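Local coordinates for protein beta sliding clamp (Bartonella birtlesii LL-WM9, PDB 6PTR) that probably encircles DNA as a ring-shaped head-to-tail homodimer and tethers DNA polymerases and other proteins to it, giving them processivity, at residues Ser49-Ala54 with Glu60-Phe65; Arg87-Gly92 with Ile109-Thr114; Tyr169-His174 with Pro257-Val262; Ser286-Asp291 with Gly315-Gln320; Asp341-Gly344 with Glu350-Phe353. All blocks are in the same frame, centred on the assembly; numbering follows the deposited sequence.

Contact 1 (Ser49-Ala54 with Glu60-Phe65); sequences SVQLKA and EVTESF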
# COMPACT_ATOMS: atom_id res chain seq x y z
N SER C 49 -2.62 24.46 -28.82
CA SER C 49 -1.93 23.88 -27.67
C SER C 49 -2.82 23.92 -26.45
O SER C 49 -3.57 24.88 -26.26
CB SER C 49 -0.61 24.64 -27.42
OG SER C 49 0.02 24.16 -26.24
N VAL C 50 -2.75 22.86 -25.64
CA VAL C 50 -3.42 22.82 -24.35
C VAL C 50 -2.33 22.83 -23.29
O VAL C 50 -1.38 22.04 -23.37
CB VAL C 50 -4.30 21.57 -24.20
CG1 VAL C 50 -4.77 21.42 -22.76
CG2 VAL C 50 -5.48 21.67 -25.15
N GLN C 51 -2.44 23.75 -22.34
CA GLN C 51 -1.52 23.82 -21.22
C GLN C 51 -2.28 23.45 -19.96
O GLN C 51 -3.39 23.94 -19.73
CB GLN C 51 -0.91 25.21 -21.06
CG GLN C 51 0.17 25.23 -19.98
CD GLN C 51 0.66 26.61 -19.66
OE1 GLN C 51 1.69 27.04 -20.16
NE2 GLN C 51 -0.08 27.32 -18.81
N LEU C 52 -1.68 22.56 -19.16
CA LEU C 52 -2.16 22.23 -17.82
C LEU C 52 -1.25 22.92 -16.82
O LEU C 52 -0.03 22.88 -16.97
CB LEU C 52 -2.15 20.72 -17.58
CG LEU C 52 -2.92 19.90 -18.63
CD1 LEU C 52 -2.83 18.42 -18.34
CD2 LEU C 52 -4.38 20.38 -18.72
N LYS C 53 -1.83 23.55 -15.79
CA LYS C 53 -1.03 24.23 -14.77
C LYS C 53 -1.58 23.86 -13.40
O LYS C 53 -2.79 23.85 -13.21
CB LYS C 53 -1.08 25.76 -14.97
CG LYS C 53 -0.23 26.58 -13.99
CD LYS C 53 -0.42 28.11 -14.16
CE LYS C 53 0.29 28.66 -15.37
NZ LYS C 53 0.26 30.17 -15.35
N ALA C 54 -0.69 23.55 -12.45
CA ALA C 54 -1.09 23.37 -11.06
C ALA C 54 -0.08 24.09 -10.18
O ALA C 54 1.07 24.27 -10.58
CB ALA C 54 -1.17 21.88 -10.65
N GLU C 60 5.08 25.68 -8.92
CA GLU C 60 4.14 25.65 -10.04
C GLU C 60 4.67 24.71 -11.10
O GLU C 60 5.87 24.69 -11.35
CB GLU C 60 3.98 27.05 -10.64
CG GLU C 60 3.08 27.16 -11.87
CD GLU C 60 3.24 28.50 -12.55
OE1 GLU C 60 4.16 28.63 -13.39
OE2 GLU C 60 2.49 29.43 -12.21
N VAL C 61 3.79 23.92 -11.72
CA VAL C 61 4.17 23.02 -12.81
C VAL C 61 3.23 23.26 -13.97
O VAL C 61 2.02 23.43 -13.78
CB VAL C 61 4.14 21.55 -12.37
CG1 VAL C 61 4.62 20.63 -13.50
CG2 VAL C 61 5.01 21.36 -11.14
N THR C 62 3.78 23.29 -15.18
CA THR C 62 2.96 23.35 -16.38
C THR C 62 3.42 22.27 -17.34
O THR C 62 4.60 21.95 -17.40
CB THR C 62 3.06 24.70 -17.07
OG1 THR C 62 4.39 24.90 -17.56
CG2 THR C 62 2.69 25.84 -16.10
N GLU C 63 2.47 21.70 -18.07
CA GLU C 63 2.82 20.84 -19.19
C GLU C 63 1.89 21.18 -20.33
O GLU C 63 0.72 21.49 -20.10
CB GLU C 63 2.70 19.36 -18.90
CG GLU C 63 3.37 18.57 -20.07
CD GLU C 63 3.03 17.14 -20.05
OE1 GLU C 63 2.87 16.53 -21.12
OE2 GLU C 63 2.91 16.62 -18.93
N SER C 64 2.41 21.13 -21.54
CA SER C 64 1.62 21.52 -22.70
C SER C 64 1.71 20.43 -23.74
O SER C 64 2.73 19.74 -23.83
CB SER C 64 2.13 22.83 -23.29
OG SER C 64 2.35 23.76 -22.24
N PHE C 65 0.66 20.30 -24.54
CA PHE C 65 0.71 19.39 -25.68
C PHE C 65 -0.11 19.96 -26.84
O PHE C 65 -1.06 20.73 -26.64
CB PHE C 65 0.22 17.97 -25.32
CG PHE C 65 -1.16 17.91 -24.73
CD1 PHE C 65 -1.40 18.23 -23.41
CD2 PHE C 65 -2.24 17.49 -25.51
CE1 PHE C 65 -2.67 18.15 -22.86
CE2 PHE C 65 -3.51 17.39 -24.97
CZ PHE C 65 -3.73 17.72 -23.64
O HOH W 1 2.10 31.63 -13.31
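Val50 lies over one face of the Phe65 ring, a CH-pi contact in which CB sits 4.2 Å from the ring centroid of Phe65 and somewhat toward its rim. The phenyl group reaches this place because its chi1 of 56° sets CG between the backbone N and the carbonyl carbon, which lays the ring alongside Val50, the two side chains pointing the same way. Beneath the side chains the two strands run antiparallel, their axes at 164°, and are laced by three pairs of backbone hydrogen bonds: Val50 with Phe65, Leu52 with Glu63, and Ala54 with Val61. The bond from Leu52 N to Glu63 O is 2.8 Å long and nearly straight at 172°.

Val50, Leu52, Ala54, Val61, Glu63 and Phe65 share one face, and helix 15-26 packs on it through Phe18 and Ser21. Apolar residues suit that face; the exception, Glu63, has OE1 hydrogen-bonded to Ser21 OG. Gln51, Lys53, Thr62 and Ser64 line the other, more solvent-accessible face with mixed chemistry. Here the methyl CG2 of Thr62 packs against the lysine chain, 3.7 Å from Lys53 CG, and Ser64 OG rests beside Gln51 CG. Next to the turn of the hairpin the salt bridge from Lys53 NZ to Glu60 OE2 is long, 3.9 Å, and a water accepting from the ammonium group and donating to the carboxylate bridges the two.

Beta-strand 245-250 continues the ladder beyond 60-65, so this two-stranded beta hairpin belongs to the antiparallel sheet that joins the N-terminal and central domains of the sliding clamp.

Contact 2 (Arg87-Gly92 with Ile109-Thr114); sequences RKLPDG and IVSGCT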
# COMPACT_ATOMS: atom_id res chain seq x y z
N ARG C 87 -8.37 8.38 -15.48
CA ARG C 87 -7.79 7.05 -15.24
C ARG C 87 -8.74 5.92 -15.64
O ARG C 87 -8.29 4.87 -16.09
CB ARG C 87 -7.40 6.90 -13.77
CG ARG C 87 -6.78 5.54 -13.43
CD ARG C 87 -6.57 5.44 -11.93
NE ARG C 87 -7.69 6.08 -11.25
CZ ARG C 87 -8.72 5.44 -10.70
NH1 ARG C 87 -8.79 4.10 -10.71
NH2 ARG C 87 -9.68 6.16 -10.13
N LYS C 88 -10.05 6.12 -15.47
CA LYS C 88 -11.02 5.07 -15.76
C LYS C 88 -11.55 5.11 -17.18
O LYS C 88 -12.33 4.22 -17.55
CB LYS C 88 -12.20 5.16 -14.79
CG LYS C 88 -11.83 5.00 -13.34
CD LYS C 88 -13.08 4.95 -12.50
CE LYS C 88 -12.74 5.09 -11.03
NZ LYS C 88 -13.97 5.12 -10.23
N LEU C 89 -11.18 6.09 -17.97
CA LEU C 89 -11.62 6.09 -19.36
C LEU C 89 -10.66 5.27 -20.22
O LEU C 89 -9.46 5.19 -19.92
CB LEU C 89 -11.72 7.52 -19.89
CG LEU C 89 -12.71 8.39 -19.12
CD1 LEU C 89 -12.61 9.86 -19.55
CD2 LEU C 89 -14.13 7.86 -19.32
N PRO C 90 -11.17 4.64 -21.27
CA PRO C 90 -10.39 3.60 -21.96
C PRO C 90 -9.23 4.15 -22.78
O PRO C 90 -9.36 5.15 -23.50
CB PRO C 90 -11.43 2.90 -22.85
CG PRO C 90 -12.54 3.87 -22.99
CD PRO C 90 -12.58 4.65 -21.71
N ASP C 91 -8.09 3.48 -22.67
CA ASP C 91 -6.94 3.77 -23.51
C ASP C 91 -7.35 3.71 -24.98
O ASP C 91 -8.13 2.84 -25.39
CB ASP C 91 -5.83 2.77 -23.22
CG ASP C 91 -4.46 3.36 -23.36
OD1 ASP C 91 -4.19 4.02 -24.39
OD2 ASP C 91 -3.64 3.18 -22.43
N GLY C 92 -6.85 4.66 -25.77
CA GLY C 92 -7.21 4.72 -27.17
C GLY C 92 -8.54 5.37 -27.47
O GLY C 92 -8.93 5.42 -28.64
N ILE C 109 -17.37 16.62 -19.65
CA ILE C 109 -16.41 15.63 -20.11
C ILE C 109 -17.21 14.52 -20.76
O ILE C 109 -18.05 13.90 -20.11
CB ILE C 109 -15.58 15.06 -18.95
CG1 ILE C 109 -14.88 16.17 -18.16
CG2 ILE C 109 -14.58 14.06 -19.49
CD1 ILE C 109 -14.31 15.66 -16.87
N VAL C 110 -16.97 14.28 -22.05
CA VAL C 110 -17.69 13.23 -22.77
C VAL C 110 -16.70 12.24 -23.34
O VAL C 110 -15.75 12.62 -24.04
CB VAL C 110 -18.58 13.82 -23.89
CG1 VAL C 110 -19.19 12.70 -24.71
CG2 VAL C 110 -19.68 14.69 -23.29
N SER C 111 -16.91 10.96 -23.06
CA SER C 111 -16.10 9.90 -23.63
C SER C 111 -17.06 8.76 -23.95
O SER C 111 -17.56 8.10 -23.03
CB SER C 111 -15.00 9.45 -22.67
OG SER C 111 -14.47 8.19 -23.06
N GLY C 112 -17.34 8.56 -25.23
CA GLY C 112 -18.31 7.54 -25.60
C GLY C 112 -19.67 7.97 -25.11
O GLY C 112 -20.08 9.12 -25.30
N CYS C 113 -20.36 7.06 -24.44
CA CYS C 113 -21.62 7.40 -23.78
C CYS C 113 -21.42 7.95 -22.38
O CYS C 113 -22.41 8.33 -21.74
CB CYS C 113 -22.51 6.17 -23.71
SG CYS C 113 -23.05 5.68 -25.33
N THR C 114 -20.19 8.04 -21.89
CA THR C 114 -19.96 8.53 -20.54
C THR C 114 -19.92 10.06 -20.56
O THR C 114 -19.21 10.65 -21.37
CB THR C 114 -18.65 7.99 -19.97
OG1 THR C 114 -18.55 6.59 -20.22
CG2 THR C 114 -18.62 8.22 -18.48
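Leu89 brings both its methyl groups to Ser111: CD2 lies 3.8 Å from Ser111 OG and equally near Ser111 CB, while CD1 is 4.0 Å from that same CB. Both methyls press on the serine from the same side, by van der Waals contact alone. With chi1 at -61°, Leu89 CG stands beside its own backbone N, which directs the branched end at the strand. Pro90 adds a marginal touch, its CD 4.2 Å from Ser111 OG. A small residue suits position 111, where the strand faces the incoming leucine, and a branched apolar one suits position 89, which is buried.

One shell out, Leu89 also packs on Ile95 of strand 94-99, against which Ile109 rests too, so the leucine joins the apolar layer of this sheet. Ser111 is held by the tight type II' beta turn from Ser111 to Thr114, closed by Ser111 N to Thr114 O and Thr114 N to Ser111 O, each 2.9 Å. Gly112 takes a positive phi of 67° there, which favours glycine.

The second subunit borders the contact directly: Leu89 packs on its Arg284, Lys88 NZ makes a salt bridge with its Asp283, and Thr114 OG1 a hydrogen bond with its Asp319. The contact therefore packs the exit of helix 79-88 against the beta hairpin formed by strands 106-111 and 114-119, at the dimer interface of the clamp ring.

Contact 3 (Tyr169-His174 with Pro257-Val262); sequences YFHIVH and PDYQRV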
# COMPACT_ATOMS: atom_id res chain seq x y z
N TYR C 169 21.29 22.37 -1.19
CA TYR C 169 22.08 23.58 -1.39
C TYR C 169 22.81 23.42 -2.72
O TYR C 169 23.73 22.61 -2.83
CB TYR C 169 23.05 23.79 -0.24
CG TYR C 169 23.88 25.06 -0.33
CD1 TYR C 169 23.28 26.28 -0.65
CD2 TYR C 169 25.26 25.05 -0.12
CE1 TYR C 169 24.04 27.46 -0.74
CE2 TYR C 169 26.01 26.22 -0.20
CZ TYR C 169 25.39 27.41 -0.50
OH TYR C 169 26.12 28.57 -0.60
N PHE C 170 22.43 24.25 -3.70
CA PHE C 170 22.82 24.17 -5.11
C PHE C 170 23.76 25.35 -5.32
O PHE C 170 23.32 26.49 -5.22
CB PHE C 170 21.53 24.28 -5.93
CG PHE C 170 21.65 24.10 -7.43
CD1 PHE C 170 21.57 22.85 -8.00
CD2 PHE C 170 21.65 25.21 -8.26
CE1 PHE C 170 21.59 22.70 -9.38
CE2 PHE C 170 21.67 25.05 -9.66
CZ PHE C 170 21.64 23.79 -10.20
N HIS C 171 25.06 25.09 -5.54
CA HIS C 171 26.04 26.18 -5.48
C HIS C 171 27.28 25.84 -6.29
O HIS C 171 27.53 24.68 -6.65
CB HIS C 171 26.40 26.49 -4.00
CG HIS C 171 27.08 25.37 -3.27
ND1 HIS C 171 26.46 24.17 -2.99
CD2 HIS C 171 28.32 25.28 -2.72
CE1 HIS C 171 27.28 23.39 -2.31
NE2 HIS C 171 28.42 24.04 -2.12
N ILE C 172 28.10 26.88 -6.52
CA ILE C 172 29.34 26.78 -7.28
C ILE C 172 30.51 26.72 -6.31
O ILE C 172 30.53 27.41 -5.28
CB ILE C 172 29.50 27.98 -8.23
CG1 ILE C 172 28.37 27.98 -9.26
CG2 ILE C 172 30.85 27.97 -8.91
CD1 ILE C 172 28.15 26.65 -9.92
N VAL C 173 31.50 25.90 -6.66
CA VAL C 173 32.73 25.76 -5.87
C VAL C 173 33.86 26.21 -6.78
O VAL C 173 34.15 25.56 -7.80
CB VAL C 173 32.95 24.32 -5.39
CG1 VAL C 173 34.28 24.22 -4.64
CG2 VAL C 173 31.81 23.88 -4.50
N HIS C 174 34.51 27.31 -6.41
CA HIS C 174 35.52 27.93 -7.28
C HIS C 174 36.87 27.23 -7.12
O HIS C 174 37.88 27.83 -6.75
CB HIS C 174 35.62 29.42 -6.99
CG HIS C 174 34.34 30.17 -7.21
ND1 HIS C 174 34.09 30.89 -8.36
CD2 HIS C 174 33.24 30.30 -6.44
CE1 HIS C 174 32.89 31.44 -8.28
NE2 HIS C 174 32.35 31.09 -7.12
N PRO C 257 24.06 26.00 6.17
CA PRO C 257 25.24 25.95 7.06
C PRO C 257 26.55 25.76 6.31
O PRO C 257 26.59 25.37 5.14
CB PRO C 257 24.96 24.73 7.97
CG PRO C 257 23.46 24.55 7.92
CD PRO C 257 23.03 25.00 6.53
N ASP C 258 27.63 26.06 7.03
CA ASP C 258 29.00 25.93 6.53
C ASP C 258 29.37 24.44 6.57
O ASP C 258 30.15 23.97 7.40
CB ASP C 258 29.93 26.80 7.36
CG ASP C 258 31.36 26.82 6.86
OD1 ASP C 258 31.65 26.24 5.80
OD2 ASP C 258 32.19 27.44 7.56
N TYR C 259 28.77 23.70 5.63
CA TYR C 259 28.81 22.24 5.64
C TYR C 259 30.22 21.69 5.46
O TYR C 259 30.47 20.55 5.85
CB TYR C 259 27.89 21.66 4.56
CG TYR C 259 28.41 22.00 3.19
CD1 TYR C 259 29.34 21.17 2.56
CD2 TYR C 259 28.04 23.18 2.55
CE1 TYR C 259 29.88 21.50 1.34
CE2 TYR C 259 28.59 23.52 1.31
CZ TYR C 259 29.50 22.68 0.72
OH TYR C 259 30.07 22.99 -0.48
N GLN C 260 31.13 22.45 4.84
CA GLN C 260 32.49 21.93 4.66
C GLN C 260 33.16 21.65 5.99
O GLN C 260 34.05 20.80 6.05
CB GLN C 260 33.33 22.91 3.83
CG GLN C 260 32.80 23.01 2.40
CD GLN C 260 33.58 23.99 1.55
OE1 GLN C 260 34.70 24.37 1.88
NE2 GLN C 260 32.99 24.40 0.44
N ARG C 261 32.70 22.28 7.07
CA ARG C 261 33.31 22.02 8.36
C ARG C 261 33.08 20.59 8.83
O ARG C 261 33.83 20.12 9.70
CB ARG C 261 32.77 22.98 9.40
CG ARG C 261 33.12 24.43 9.13
CD ARG C 261 32.97 25.21 10.40
NE ARG C 261 32.86 26.64 10.14
CZ ARG C 261 33.05 27.55 11.08
NH1 ARG C 261 33.34 27.15 12.31
NH2 ARG C 261 32.94 28.84 10.80
N VAL C 262 32.05 19.89 8.32
CA VAL C 262 31.75 18.57 8.87
C VAL C 262 32.32 17.43 8.04
O VAL C 262 32.22 16.27 8.47
CB VAL C 262 30.23 18.33 9.05
CG1 VAL C 262 29.61 19.52 9.74
CG2 VAL C 262 29.53 18.02 7.73
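The backbones of strand 169-173 and of the 3-10 segment 259-261 stay well apart, with CA atoms of Val173 and Gln260 11.2 Å from each other, and long side chains span the distance. Tyr259 and His171 approach from opposite directions. The phenol oxygen meets the edge of the imidazole near its plane, and the hydrogen bond between Tyr259 OH and His171 NE2 is short at 2.6 Å; either group could be the donor. Both residues have CG between the backbone N and the carbonyl carbon, chi1 64° for His171 and 67° for Tyr259, and these settings turn the rings into the gap.

The other nitrogen of the imidazole helps fix its rotation: His171 ND1 donates to Tyr169 O at 3.1 Å, from above the carbonyl plane. Tyr169 CE2 covers one face of the imidazole, and the edge of the Tyr169 ring meets Tyr259, Tyr169 CD2 lying 3.9 Å from Tyr259 CE2. A histidine suits the place because its two ring nitrogens can serve two partners at once.

This junction joins strand 167-173 to the connection between strands 245-250 and 269-274, beside the griselimycin pocket, which in sliding clamps is where polymerases and other partners dock their binding motifs. Asp258, the centre of an inverse gamma turn, hydrogen-bonds to the peptide through its backbone, and Pro257 and Val262 pack on its apolar side chains. Asp258 OD2 in turn accepts from Arg261 NE in a salt bridge of 2.8 Å. Tyr259 OH is also hydrogen-bonded to Arg181, and Gln260 NE2 adds a weak bond.

Contact 4 (Ser286-Asp291 with Gly315-Gln320); sequences STISND and GSAEDQ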
# COMPACT_ATOMS: atom_id res chain seq x y z
N SER C 286 18.86 -5.27 12.63
CA SER C 286 18.02 -4.13 12.98
C SER C 286 16.54 -4.48 13.03
O SER C 286 15.72 -3.61 13.37
CB SER C 286 18.23 -2.98 11.98
OG SER C 286 17.81 -3.33 10.69
N THR C 287 16.18 -5.73 12.71
CA THR C 287 14.78 -6.12 12.72
C THR C 287 14.17 -5.92 14.11
O THR C 287 12.96 -5.68 14.23
CB THR C 287 14.62 -7.58 12.30
OG1 THR C 287 15.35 -7.83 11.08
CG2 THR C 287 13.14 -7.95 12.05
N ILE C 288 14.99 -6.01 15.16
CA ILE C 288 14.45 -5.91 16.52
C ILE C 288 14.30 -4.48 17.01
O ILE C 288 13.85 -4.27 18.14
CB ILE C 288 15.31 -6.70 17.54
CG1 ILE C 288 16.71 -6.11 17.60
CG2 ILE C 288 15.42 -8.16 17.15
CD1 ILE C 288 17.54 -6.69 18.77
N SER C 289 14.68 -3.49 16.20
CA SER C 289 14.63 -2.12 16.70
C SER C 289 13.21 -1.57 16.64
O SER C 289 12.34 -2.12 15.96
CB SER C 289 15.57 -1.22 15.90
OG SER C 289 16.92 -1.58 16.14
N ASN C 290 12.98 -0.49 17.38
CA ASN C 290 11.66 0.14 17.41
C ASN C 290 11.85 1.64 17.60
O ASN C 290 12.93 2.17 17.32
CB ASN C 290 10.76 -0.53 18.47
CG ASN C 290 11.24 -0.29 19.91
OD1 ASN C 290 12.13 0.51 20.16
ND2 ASN C 290 10.61 -0.98 20.87
N ASP C 291 10.81 2.33 18.10
CA ASP C 291 10.85 3.79 18.19
C ASP C 291 11.92 4.32 19.15
O ASP C 291 12.25 5.51 19.09
CB ASP C 291 9.49 4.33 18.63
CG ASP C 291 8.41 4.05 17.61
OD1 ASP C 291 8.74 3.88 16.42
OD2 ASP C 291 7.23 3.98 18.02
N GLY C 315 14.95 -7.69 22.79
CA GLY C 315 16.07 -8.60 22.94
C GLY C 315 17.33 -8.07 22.28
O GLY C 315 17.59 -6.86 22.33
N SER C 316 18.12 -8.96 21.68
CA SER C 316 19.38 -8.57 21.08
C SER C 316 19.58 -9.35 19.79
O SER C 316 18.96 -10.39 19.57
CB SER C 316 20.57 -8.81 22.01
OG SER C 316 20.66 -10.18 22.37
N ALA C 317 20.49 -8.85 18.97
CA ALA C 317 20.73 -9.44 17.66
C ALA C 317 22.19 -9.18 17.31
O ALA C 317 22.66 -8.06 17.49
CB ALA C 317 19.81 -8.84 16.60
N GLU C 318 22.88 -10.19 16.80
CA GLU C 318 24.26 -9.98 16.41
C GLU C 318 24.53 -10.70 15.09
O GLU C 318 23.80 -11.60 14.70
CB GLU C 318 25.24 -10.46 17.49
CG GLU C 318 25.16 -11.92 17.85
CD GLU C 318 26.16 -12.30 18.93
OE1 GLU C 318 26.76 -11.39 19.56
OE2 GLU C 318 26.36 -13.51 19.16
N ASP C 319 25.58 -10.25 14.41
CA ASP C 319 26.03 -10.90 13.18
C ASP C 319 27.52 -10.61 13.03
O ASP C 319 28.10 -9.83 13.78
CB ASP C 319 25.21 -10.41 11.97
CG ASP C 319 25.05 -11.47 10.89
OD1 ASP C 319 25.95 -12.32 10.71
OD2 ASP C 319 23.99 -11.43 10.22
N GLN C 320 28.14 -11.27 12.06
CA GLN C 320 29.57 -11.06 11.86
C GLN C 320 29.89 -11.17 10.38
O GLN C 320 29.27 -11.96 9.66
CB GLN C 320 30.37 -12.07 12.68
CG GLN C 320 31.88 -11.95 12.60
CD GLN C 320 32.57 -12.82 13.62
OE1 GLN C 320 32.01 -13.13 14.67
NE2 GLN C 320 33.80 -13.22 13.32
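Ile288 points its longer branch at the start of strand 315-320 and ends with CD1 against the backbone. That methyl lies 3.5 Å from Ser316 C and 3.6 Å from Gly315 O, so a single terminal carbon rests along the peptide groups between Gly315 and Ala317. The torsions account for this reach: chi1 of 62° places CG1 between the backbone N and the carbonyl carbon, and chi2 of 170° then extends CD1 straight outward.

Ala317 turns its CB toward the isoleucine, and the two methyl groups, Ile288 CD1 and Ala317 CB, meet at 3.8 Å. Ser316, the residue before it, directs its side chain to the other side of the strand, leaving only backbone for Ile288 to touch there. Small residues suit this face of the strand because they let the methyl come down to the main chain. The backbone angles of Gly315 by themselves call for glycine.

The turn carrying Ile288 is fastened by polar bonds. Ser289 N donates to Ser286 O at 3.0 Å, and Ile288 O accepts from Asn311 ND2 at the end of strand 304-311 and from Ser314 OG, just before strand 315-320. Beyond Ala317, Val285 of helix 275-285 continues the apolar packing, while Asp319 forms a salt bridge with Arg284 of that helix.

Ser316, Ala317 and Glu318 form an antiparallel ladder with a strand of the second subunit, and Phe116 of that subunit packs on Ala317. The loop after helix 275-285 is packed against an edge strand whose sheet runs on across the head-to-tail dimer interface characteristic of the beta clamp ring.

Contact 5 (Asp341-Gly344 with Glu350-Phe353); sequences DIAG and EMVF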
# COMPACT_ATOMS: atom_id res chain seq x y z
N ASP C 341 20.49 3.40 4.23
CA ASP C 341 20.28 4.46 3.25
C ASP C 341 21.55 4.71 2.44
O ASP C 341 21.50 4.77 1.20
CB ASP C 341 19.84 5.76 3.94
CG ASP C 341 18.44 5.68 4.53
OD1 ASP C 341 17.63 4.82 4.11
OD2 ASP C 341 18.15 6.52 5.41
N ILE C 342 22.69 4.85 3.11
CA ILE C 342 23.91 5.18 2.40
C ILE C 342 24.42 3.98 1.61
O ILE C 342 24.87 4.12 0.46
CB ILE C 342 24.96 5.72 3.38
CG1 ILE C 342 24.47 7.07 3.92
CG2 ILE C 342 26.31 5.86 2.70
CD1 ILE C 342 25.24 7.52 5.19
N ALA C 343 24.34 2.78 2.19
CA ALA C 343 24.70 1.59 1.42
C ALA C 343 23.89 1.51 0.13
O ALA C 343 24.41 1.13 -0.93
CB ALA C 343 24.51 0.33 2.26
N GLY C 344 22.60 1.86 0.20
CA GLY C 344 21.76 1.90 -0.98
C GLY C 344 22.16 2.91 -2.03
O GLY C 344 21.77 2.78 -3.19
N GLU C 350 32.15 -2.88 -3.13
CA GLU C 350 32.96 -2.55 -1.97
C GLU C 350 32.48 -1.24 -1.34
O GLU C 350 32.42 -0.21 -2.02
CB GLU C 350 34.43 -2.44 -2.38
CG GLU C 350 34.81 -3.61 -3.27
CD GLU C 350 36.20 -3.52 -3.86
OE1 GLU C 350 36.80 -4.60 -4.09
OE2 GLU C 350 36.68 -2.40 -4.12
N MET C 351 32.19 -1.28 -0.05
CA MET C 351 31.79 -0.10 0.70
C MET C 351 32.93 0.28 1.64
O MET C 351 33.40 -0.56 2.41
CB MET C 351 30.52 -0.38 1.49
CG MET C 351 30.00 0.80 2.27
SD MET C 351 28.36 0.39 2.87
CE MET C 351 27.84 1.96 3.57
N VAL C 352 33.37 1.53 1.57
CA VAL C 352 34.53 1.99 2.35
C VAL C 352 34.07 3.01 3.38
O VAL C 352 33.37 3.97 3.04
CB VAL C 352 35.62 2.58 1.43
CG1 VAL C 352 36.77 3.11 2.29
CG2 VAL C 352 36.11 1.53 0.48
N PHE C 353 34.44 2.79 4.64
CA PHE C 353 34.27 3.79 5.70
C PHE C 353 35.64 4.34 6.07
O PHE C 353 36.55 3.57 6.35
CB PHE C 353 33.68 3.19 6.97
CG PHE C 353 32.34 2.56 6.81
CD1 PHE C 353 32.20 1.34 6.15
CD2 PHE C 353 31.23 3.15 7.37
CE1 PHE C 353 30.94 0.74 6.04
CE2 PHE C 353 29.97 2.57 7.26
CZ PHE C 353 29.84 1.36 6.60
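Met351 provides the apolar packing from the strand side, sending its thioether across to Ala343 and Ile342 of the helix. Its methyl CE lies 3.8 Å from Ala343 CA, and SD is 3.9 Å from Ala343 CB, so the end of the chain settles on the helix backbone as well as on the alanine methyl. Ile342 meets the same methyl more loosely, its CG2 4.3 Å from Met351 CE. The reach comes from a chain stretched throughout: CG is anti to the backbone N, chi1 -178°, and chi2 and chi3 are also near 180°. A long unbranched methionine suits the gap, since the CA atoms of Ala343 and Met351 are 7.3 Å apart, and the small alanine lets its end come in close to the helix.

The arrangement is a helix packed on the face of an antiparallel sheet, as in the helix-on-sheet layers of the DNA clamp fold. Here helix 336-345 lies on the C-terminal-domain part of the eight-stranded sheet that this domain shares with the central domain, and a short connection leads from the helix to strand 350-355. Ile364 of the adjacent strand touches both Ile342 and Met351, while Phe278 and Arg275 of helix 275-285 also border the methionine.

The polar bonds around this packing are made to residues outside the two segments. On the helix, Asp341 forms salt bridges with Arg337 and with Arg189, and Ala343 O accepts a hydrogen bond from Arg275. On the strand, the backbone of Met351 is bonded to Val273 of strand 269-274, and Glu350 OE2 is hydrogen-bonded to Asn367.

Contact 5 is fully buried and purely apolar across its segments; contact 2 is also mainly buried, though its Pro90 is exposed, and contacts 1, 3 and 4 are partly buried. Contact 1 is dominated by backbone ladder bonds within one sheet. Contacts 2 and 4, in the N- and C-terminal domains with centres about 52 Å apart, resemble each other: in each an aliphatic residue just past a helix packs on one or more small strand residues, and each borders the second subunit at the same kind of interface, where Lys88 of one chain bonds Thr287 of the other. Contact 3 relies instead on a polar aromatic pair beside the bound peptide and reaches the same sheet as contact 5.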